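Local coordinates for apoptosis regulator Bcl-2 homolog (PDB 4MI8), which inhibits host apoptosis and starvation-induced autophagy for the virus, binding Beclin 1 to block autophagy and also interacting with BAK1 and BAX, at residues Thr13-Thr16 with Ala17-Thr21; Ser33-Leu36 with Val37-Lys41; Gly96-Cys100 with Glu101-Cys105. All coordinates share one frame; numbering follows the deposited sequence.

Overall arrangement
The three contacts come in series along the chain of the all-helical Bcl-2-like bundle; interactions 1 and 2 each lie within one helix, while interaction 3 covers the last turns of helix 86-103 and the start of the loop after it. Interaction 1 lies on helix 8-23 and interaction 2 on helix 33-56, the next helix along; their centres are about 10 Å apart, and they pack directly through Leu14 against Val39 and Ala17 against Val35. Interaction 3 has its centre about 13 Å from that of interaction 1 and meets it through Leu19 on Cys100 and Phe18 on Arg97. Interactions 2 and 3 do not touch, their nearest atoms being about 8 Å apart. Interaction 1 is thus the one that touches both of the others.

Interaction 1: residues Thr13-Thr16 with Ala17-Thr21; sequences TLIT and AFLKT
The ring of Phe18 has the carbonyl oxygen of Ile15 at its edge, near the ring plane, on the CD2 side. With CG anti to the backbone N (chi1 170°), the ring swings away from Thr13-Thr16 into the core, where Phe93 meets it edge-to-face and Ile42 and Ile43 of helix 33-56 pack on it. One turn apart on helix 8-23, Ile15 and Leu19 run side by side and point the same way, with Ile15 CG2 4.1 Å from Leu19 CD1; Ile15 also rests on helix 111-126.

A tighter pair lies one residue further along. The methyl CG2 of Thr16 lies alongside the extended Lys20 chain, only 3.3 Å from Lys20 CE, closer than carbons usually pack. Thr16 turns its hydroxyl the other way: OG1 is hydrogen-bonded to Asn117 and to the carbonyl of Ala12.

Behind these side chains run the regular helix bonds, such as Leu19 N to Ile15 O at 2.8 Å. Ala17 O takes two donors from opposite faces of its carbonyl plane, Thr21 N at 2.9 Å and Thr21 OG1, also at 2.9 Å, the hydroxyl standing 38° out of that plane. Thr21, and in part Thr16, thus places its hydroxyl on a carbonyl of its own helix, while Ile15, Phe18 and Leu19 pack against helices 33-56, 86-103 and 111-126.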
loop_
_atom_site.group_PDB
_atom_site.type_symbol
_atom_site.label_atom_id
_atom_site.label_comp_id
_atom_site.label_asym_id
_atom_site.label_seq_id
_atom_site.Cartn_x
_atom_site.Cartn_y
_atom_site.Cartn_z
ATOM N N THR A 13 2.508 7.395 -11.167
ATOM C CA THR A 13 1.841 8.646 -10.764
ATOM C C THR A 13 0.897 8.439 -9.557
ATOM O O THR A 13 0.892 9.214 -8.567
ATOM C CB THR A 13 1.035 9.198 -11.966
ATOM O OG1 THR A 13 1.985 9.647 -12.920
ATOM C CG2 THR A 13 0.137 10.381 -11.602
ATOM N N LEU A 14 0.114 7.370 -9.656
ATOM C CA LEU A 14 -0.941 7.093 -8.709
ATOM C C LEU A 14 -0.304 6.737 -7.359
ATOM O O LEU A 14 -0.752 7.203 -6.284
ATOM C CB LEU A 14 -1.736 5.891 -9.267
ATOM C CG LEU A 14 -2.884 5.479 -8.384
ATOM C CD1 LEU A 14 -3.647 6.742 -7.887
ATOM C CD2 LEU A 14 -3.766 4.435 -9.142
ATOM N N ILE A 15 0.778 5.954 -7.387
ATOM C CA ILE A 15 1.446 5.618 -6.129
ATOM C C ILE A 15 1.997 6.841 -5.371
ATOM O O ILE A 15 1.911 6.976 -4.082
ATOM C CB ILE A 15 2.526 4.530 -6.369
ATOM C CG1 ILE A 15 1.849 3.167 -6.701
ATOM C CG2 ILE A 15 3.351 4.347 -5.094
ATOM C CD1 ILE A 15 2.657 2.239 -7.570
ATOM N N THR A 16 2.623 7.745 -6.146
ATOM C CA THR A 16 3.189 8.923 -5.520
ATOM C C THR A 16 2.038 9.793 -4.972
ATOM O O THR A 16 2.145 10.348 -3.883
ATOM C CB THR A 16 3.923 9.760 -6.565
ATOM O OG1 THR A 16 4.913 8.961 -7.223
ATOM C CG2 THR A 16 4.585 11.042 -5.895
ATOM N N ALA A 17 0.944 9.940 -5.731
ATOM C CA ALA A 17 -0.170 10.782 -5.263
ATOM C C ALA A 17 -0.783 10.103 -4.040
ATOM O O ALA A 17 -1.128 10.794 -3.074
ATOM C CB ALA A 17 -1.163 10.955 -6.370
ATOM N N PHE A 18 -0.760 8.750 -4.008
ATOM C CA PHE A 18 -1.297 7.994 -2.854
ATOM C C PHE A 18 -0.455 8.316 -1.642
ATOM O O PHE A 18 -1.022 8.683 -0.615
ATOM C CB PHE A 18 -1.294 6.503 -3.076
ATOM C CG PHE A 18 -1.615 5.688 -1.830
ATOM C CD1 PHE A 18 -2.942 5.509 -1.390
ATOM C CD2 PHE A 18 -0.574 5.108 -1.060
ATOM C CE1 PHE A 18 -3.204 4.712 -0.253
ATOM C CE2 PHE A 18 -0.839 4.323 0.055
ATOM C CZ PHE A 18 -2.151 4.124 0.472
ATOM N N LEU A 19 0.869 8.180 -1.753
ATOM C CA LEU A 19 1.784 8.452 -0.607
ATOM C C LEU A 19 1.758 9.941 -0.150
ATOM O O LEU A 19 1.817 10.233 1.066
ATOM C CB LEU A 19 3.204 8.032 -0.921
ATOM C CG LEU A 19 3.371 6.533 -1.251
ATOM C CD1 LEU A 19 4.807 6.275 -1.769
ATOM C CD2 LEU A 19 3.188 5.699 -0.001
ATOM N N LYS A 20 1.685 10.865 -1.096
ATOM C CA LYS A 20 1.687 12.303 -0.740
ATOM C C LYS A 20 0.388 12.597 -0.015
ATOM O O LYS A 20 0.395 13.311 1.015
ATOM C CB LYS A 20 1.844 13.229 -1.960
ATOM C CG LYS A 20 3.168 13.079 -2.693
ATOM C CD LYS A 20 3.369 14.097 -3.835
ATOM C CE LYS A 20 4.811 13.972 -4.339
ATOM N NZ LYS A 20 5.235 14.745 -5.593
ATOM N N THR A 21 -0.720 12.016 -0.510
ATOM C CA THR A 21 -2.037 12.233 0.125
ATOM C C THR A 21 -2.037 11.716 1.547
ATOM O O THR A 21 -2.464 12.433 2.415
ATOM C CB THR A 21 -3.236 11.621 -0.664
ATOM O OG1 THR A 21 -3.372 12.207 -1.969
ATOM C CG2 THR A 21 -4.533 11.860 0.052
#

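Interaction 2: residues Ser33-Leu36 with Val37-Lys41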
loop_
_atom_site.group_PDB
_atom_site.type_symbol
_atom_site.label_atom_id
_atom_site.label_comp_id
_atom_site.label_asym_id
_atom_site.label_seq_id
_atom_site.Cartn_x
_atom_site.Cartn_y
_atom_site.Cartn_z
ATOM N N SER A 33 -8.132 15.547 -10.765
ATOM C CA SER A 33 -9.401 14.885 -10.329
ATOM C C SER A 33 -9.458 13.375 -10.395
ATOM O O SER A 33 -9.748 12.730 -9.420
ATOM C CB SER A 33 -10.565 15.434 -11.148
ATOM O OG SER A 33 -11.046 16.510 -10.434
ATOM N N ALA A 34 -9.182 12.823 -11.574
ATOM C CA ALA A 34 -9.231 11.372 -11.841
ATOM C C ALA A 34 -8.214 10.637 -11.001
ATOM O O ALA A 34 -8.461 9.517 -10.561
ATOM C CB ALA A 34 -8.918 11.122 -13.296
ATOM N N VAL A 35 -7.052 11.262 -10.804
ATOM C CA VAL A 35 -6.066 10.669 -9.950
ATOM C C VAL A 35 -6.606 10.739 -8.504
ATOM O O VAL A 35 -6.437 9.815 -7.726
ATOM C CB VAL A 35 -4.737 11.426 -10.043
ATOM C CG1 VAL A 35 -3.855 11.081 -8.847
ATOM C CG2 VAL A 35 -4.034 11.142 -11.395
ATOM N N LEU A 36 -7.214 11.861 -8.132
ATOM C CA LEU A 36 -7.718 11.958 -6.774
ATOM C C LEU A 36 -8.814 10.858 -6.519
ATOM O O LEU A 36 -8.988 10.327 -5.408
ATOM C CB LEU A 36 -8.310 13.345 -6.572
ATOM C CG LEU A 36 -8.856 13.578 -5.172
ATOM C CD1 LEU A 36 -7.719 13.295 -4.172
ATOM C CD2 LEU A 36 -9.436 14.990 -5.021
ATOM N N VAL A 37 -9.534 10.510 -7.571
ATOM C CA VAL A 37 -10.526 9.427 -7.456
ATOM C C VAL A 37 -9.843 8.084 -7.080
ATOM O O VAL A 37 -10.304 7.392 -6.154
ATOM C CB VAL A 37 -11.476 9.356 -8.680
ATOM C CG1 VAL A 37 -12.332 8.071 -8.652
ATOM C CG2 VAL A 37 -12.393 10.545 -8.610
ATOM N N ASP A 38 -8.784 7.754 -7.792
ATOM C CA ASP A 38 -8.109 6.464 -7.654
ATOM C C ASP A 38 -7.398 6.413 -6.348
ATOM O O ASP A 38 -7.406 5.386 -5.675
ATOM C CB ASP A 38 -7.162 6.248 -8.825
ATOM C CG ASP A 38 -7.921 5.927 -10.105
ATOM O OD1 ASP A 38 -9.080 5.432 -10.052
ATOM O OD2 ASP A 38 -7.398 6.170 -11.189
ATOM N N VAL A 39 -6.806 7.548 -5.969
ATOM C CA VAL A 39 -6.161 7.670 -4.670
ATOM C C VAL A 39 -7.152 7.334 -3.565
ATOM O O VAL A 39 -6.869 6.471 -2.740
ATOM C CB VAL A 39 -5.536 9.038 -4.471
ATOM C CG1 VAL A 39 -5.274 9.236 -2.985
ATOM C CG2 VAL A 39 -4.224 9.157 -5.271
ATOM N N SER A 40 -8.338 7.961 -3.575
ATOM C CA SER A 40 -9.342 7.771 -2.548
ATOM C C SER A 40 -9.825 6.320 -2.567
ATOM O O SER A 40 -10.131 5.690 -1.510
ATOM C CB SER A 40 -10.500 8.770 -2.805
ATOM O OG SER A 40 -11.565 8.442 -1.851
ATOM N N LYS A 41 -9.884 5.744 -3.768
ATOM C CA LYS A 41 -10.321 4.394 -3.834
ATOM C C LYS A 41 -9.307 3.476 -3.067
ATOM O O LYS A 41 -9.685 2.619 -2.258
ATOM C CB LYS A 41 -10.417 3.958 -5.256
ATOM C CG LYS A 41 -10.338 2.452 -5.378
ATOM C CD LYS A 41 -10.558 2.138 -6.847
ATOM C CE LYS A 41 -10.630 0.627 -7.004
ATOM N NZ LYS A 41 -11.346 0.209 -8.230
#
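Val35 and Val39 form the close-packed side of this first part of helix 33-56: their side chains cross obliquely, Val35 CG1 lying 4.1 Å from Val39 CG2. Val39 CG2 stands anti to its own carbonyl carbon, beside the backbone N, which turns it back along the helix and also sets it 3.4 Å from Val35 O. The backbone between the pair is joined by a nearly straight bond, Val39 N to Val35 O at 2.9 Å with an N-H...O angle of 169°. Both valines press on Ala17 of helix 8-23, and Val39 on Leu14 as well, so this is the seam between two successive helices of the Bcl-2-like bundle. Asp38 is buried beside it; its OD2 is hydrogen-bonded to Tyr10 OH.

The other side is much looser. Ser33, Ala34, Val37 and Ser40 are exposed, and their link across the segments is mostly backbone: Val37 N reaches Ser33 O at 2.9 Å, while Asp38 N stretches to 3.3 Å from Ala34 O. Leu36, partly exposed, turns away from Val37-Lys41 to rest on Leu28 and Val31 of the preceding loop.

Interaction 3: residues Gly96-Cys100 with Glu101-Cys105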
loop_
_atom_site.group_PDB
_atom_site.type_symbol
_atom_site.label_atom_id
_atom_site.label_comp_id
_atom_site.label_asym_id
_atom_site.label_seq_id
_atom_site.Cartn_x
_atom_site.Cartn_y
_atom_site.Cartn_z
ATOM N N GLY A 96 2.396 0.507 3.061
ATOM C CA GLY A 96 2.976 1.834 2.691
ATOM C C GLY A 96 2.240 2.970 3.423
ATOM O O GLY A 96 2.863 3.969 3.798
ATOM N N ARG A 97 0.919 2.849 3.619
ATOM C CA ARG A 97 0.187 3.872 4.340
ATOM C C ARG A 97 0.608 3.938 5.791
ATOM O O ARG A 97 0.703 5.030 6.342
ATOM C CB ARG A 97 -1.314 3.624 4.290
ATOM C CG ARG A 97 -2.115 4.679 5.034
ATOM C CD ARG A 97 -3.663 4.546 4.887
ATOM N NE ARG A 97 -4.169 3.306 5.486
ATOM C CZ ARG A 97 -4.939 3.270 6.593
ATOM N NH1 ARG A 97 -5.333 4.378 7.200
ATOM N NH2 ARG A 97 -5.401 2.133 7.068
ATOM N N TYR A 98 0.830 2.756 6.412
ATOM C CA TYR A 98 1.297 2.685 7.791
ATOM C C TYR A 98 2.642 3.423 7.874
ATOM O O TYR A 98 2.781 4.313 8.704
ATOM C CB TYR A 98 1.523 1.238 8.275
ATOM C CG TYR A 98 1.905 1.207 9.771
ATOM C CD1 TYR A 98 0.901 1.228 10.756
ATOM C CD2 TYR A 98 3.256 1.195 10.208
ATOM C CE1 TYR A 98 1.205 1.236 12.123
ATOM C CE2 TYR A 98 3.571 1.189 11.583
ATOM C CZ TYR A 98 2.527 1.206 12.531
ATOM O OH TYR A 98 2.734 1.211 13.903
ATOM N N VAL A 99 3.628 3.024 7.063
ATOM C CA VAL A 99 4.941 3.663 7.098
ATOM C C VAL A 99 4.799 5.212 7.037
ATOM O O VAL A 99 5.240 5.914 7.964
ATOM C CB VAL A 99 5.874 3.198 5.980
ATOM C CG1 VAL A 99 7.177 4.004 6.045
ATOM C CG2 VAL A 99 6.153 1.719 6.121
ATOM N N CYS A 100 4.131 5.737 6.014
ATOM C CA CYS A 100 3.876 7.186 5.962
ATOM C C CYS A 100 3.260 7.713 7.229
ATOM O O CYS A 100 3.637 8.780 7.670
ATOM C CB CYS A 100 2.946 7.588 4.847
ATOM S SG CYS A 100 3.670 7.308 3.233
ATOM N N GLU A 101 2.273 7.048 7.775
ATOM C CA GLU A 101 1.442 7.691 8.755
ATOM C C GLU A 101 1.955 7.533 10.177
ATOM O O GLU A 101 1.462 8.174 11.074
ATOM C CB GLU A 101 -0.008 7.208 8.652
ATOM C CG GLU A 101 -0.833 7.782 7.525
ATOM C CD GLU A 101 -2.272 7.317 7.517
ATOM O OE1 GLU A 101 -2.615 6.335 8.144
ATOM O OE2 GLU A 101 -3.086 7.936 6.875
ATOM N N GLU A 102 2.935 6.673 10.382
ATOM C CA GLU A 102 3.413 6.424 11.725
ATOM C C GLU A 102 4.873 6.213 11.901
ATOM O O GLU A 102 5.350 6.332 12.990
ATOM C CB GLU A 102 2.726 5.242 12.343
ATOM C CG GLU A 102 1.682 5.655 13.345
ATOM C CD GLU A 102 0.311 5.484 12.817
ATOM O OE1 GLU A 102 0.134 4.604 11.978
ATOM O OE2 GLU A 102 -0.583 6.216 13.227
ATOM N N VAL A 103 5.576 5.873 10.848
ATOM C CA VAL A 103 6.994 5.722 10.938
ATOM C C VAL A 103 7.696 6.990 10.478
ATOM O O VAL A 103 8.316 7.645 11.284
ATOM C CB VAL A 103 7.452 4.506 10.185
ATOM C CG1 VAL A 103 8.951 4.436 10.144
ATOM C CG2 VAL A 103 6.871 3.280 10.835
ATOM N N LEU A 104 7.561 7.335 9.196
ATOM C CA LEU A 104 8.100 8.560 8.628
ATOM C C LEU A 104 7.598 9.826 9.324
ATOM O O LEU A 104 6.512 9.900 9.874
ATOM C CB LEU A 104 7.794 8.648 7.131
ATOM C CG LEU A 104 8.253 7.486 6.257
ATOM C CD1 LEU A 104 8.234 7.896 4.792
ATOM C CD2 LEU A 104 9.644 7.013 6.653
ATOM N N CYS A 105 8.420 10.844 9.253
ATOM C CA CYS A 105 8.111 12.159 9.732
ATOM C C CYS A 105 6.794 12.663 9.108
ATOM O O CYS A 105 6.603 12.617 7.874
ATOM C CB CYS A 105 9.313 12.976 9.307
ATOM S SG CYS A 105 10.073 11.983 7.968
HETATM O O HOH W 1 -5.799 7.330 6.042
HETATM O O HOH W 2 4.330 11.308 6.641
#
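Arg97 and Glu101 cross at a slant, their guanidinium and carboxylate planes 74° apart. Glu101 OE1 sits 3.5 Å from Arg97 NH1 but well out of the guanidinium plane, so this salt bridge rests on charge alone, with no N-H aimed at the oxygen. A water also bridges the pair, accepting from Arg97 NH1 and donating to Glu101 OE2 at 2.9 Å. The firmer hold on the guanidinium is the salt bridge from NH2 to Asp94.

Tyr98 and Glu102 cross at about a right angle. Glu102 CB lies over one face of the ring, 4.2 Å from its centroid, in a CH-pi contact offset toward the rim. Val103 CG2 also nears the ring, 4.0 Å from Tyr98 CE2. Further on, Val99 and Leu104 meet obliquely: with CG1 anti to the backbone N (chi1 176°), Val99 brings that methyl to 3.7 Å from Leu104 CG.

Near the C-terminal end of helix 86-103 the backbone takes a wider pi-type turn. Val99 O accepts from Val103 N at 2.9 Å and from Leu104 N at 3.0 Å, on opposite faces of its plane. Because Leu104 N is taken by Val99 O, Cys100 O lacks its usual helical donor and receives one from a second water, which also donates to Cys105 O. The two acids, Asp94 and Glu101, probably offset the crowding of positive charge between Arg97 and Arg50.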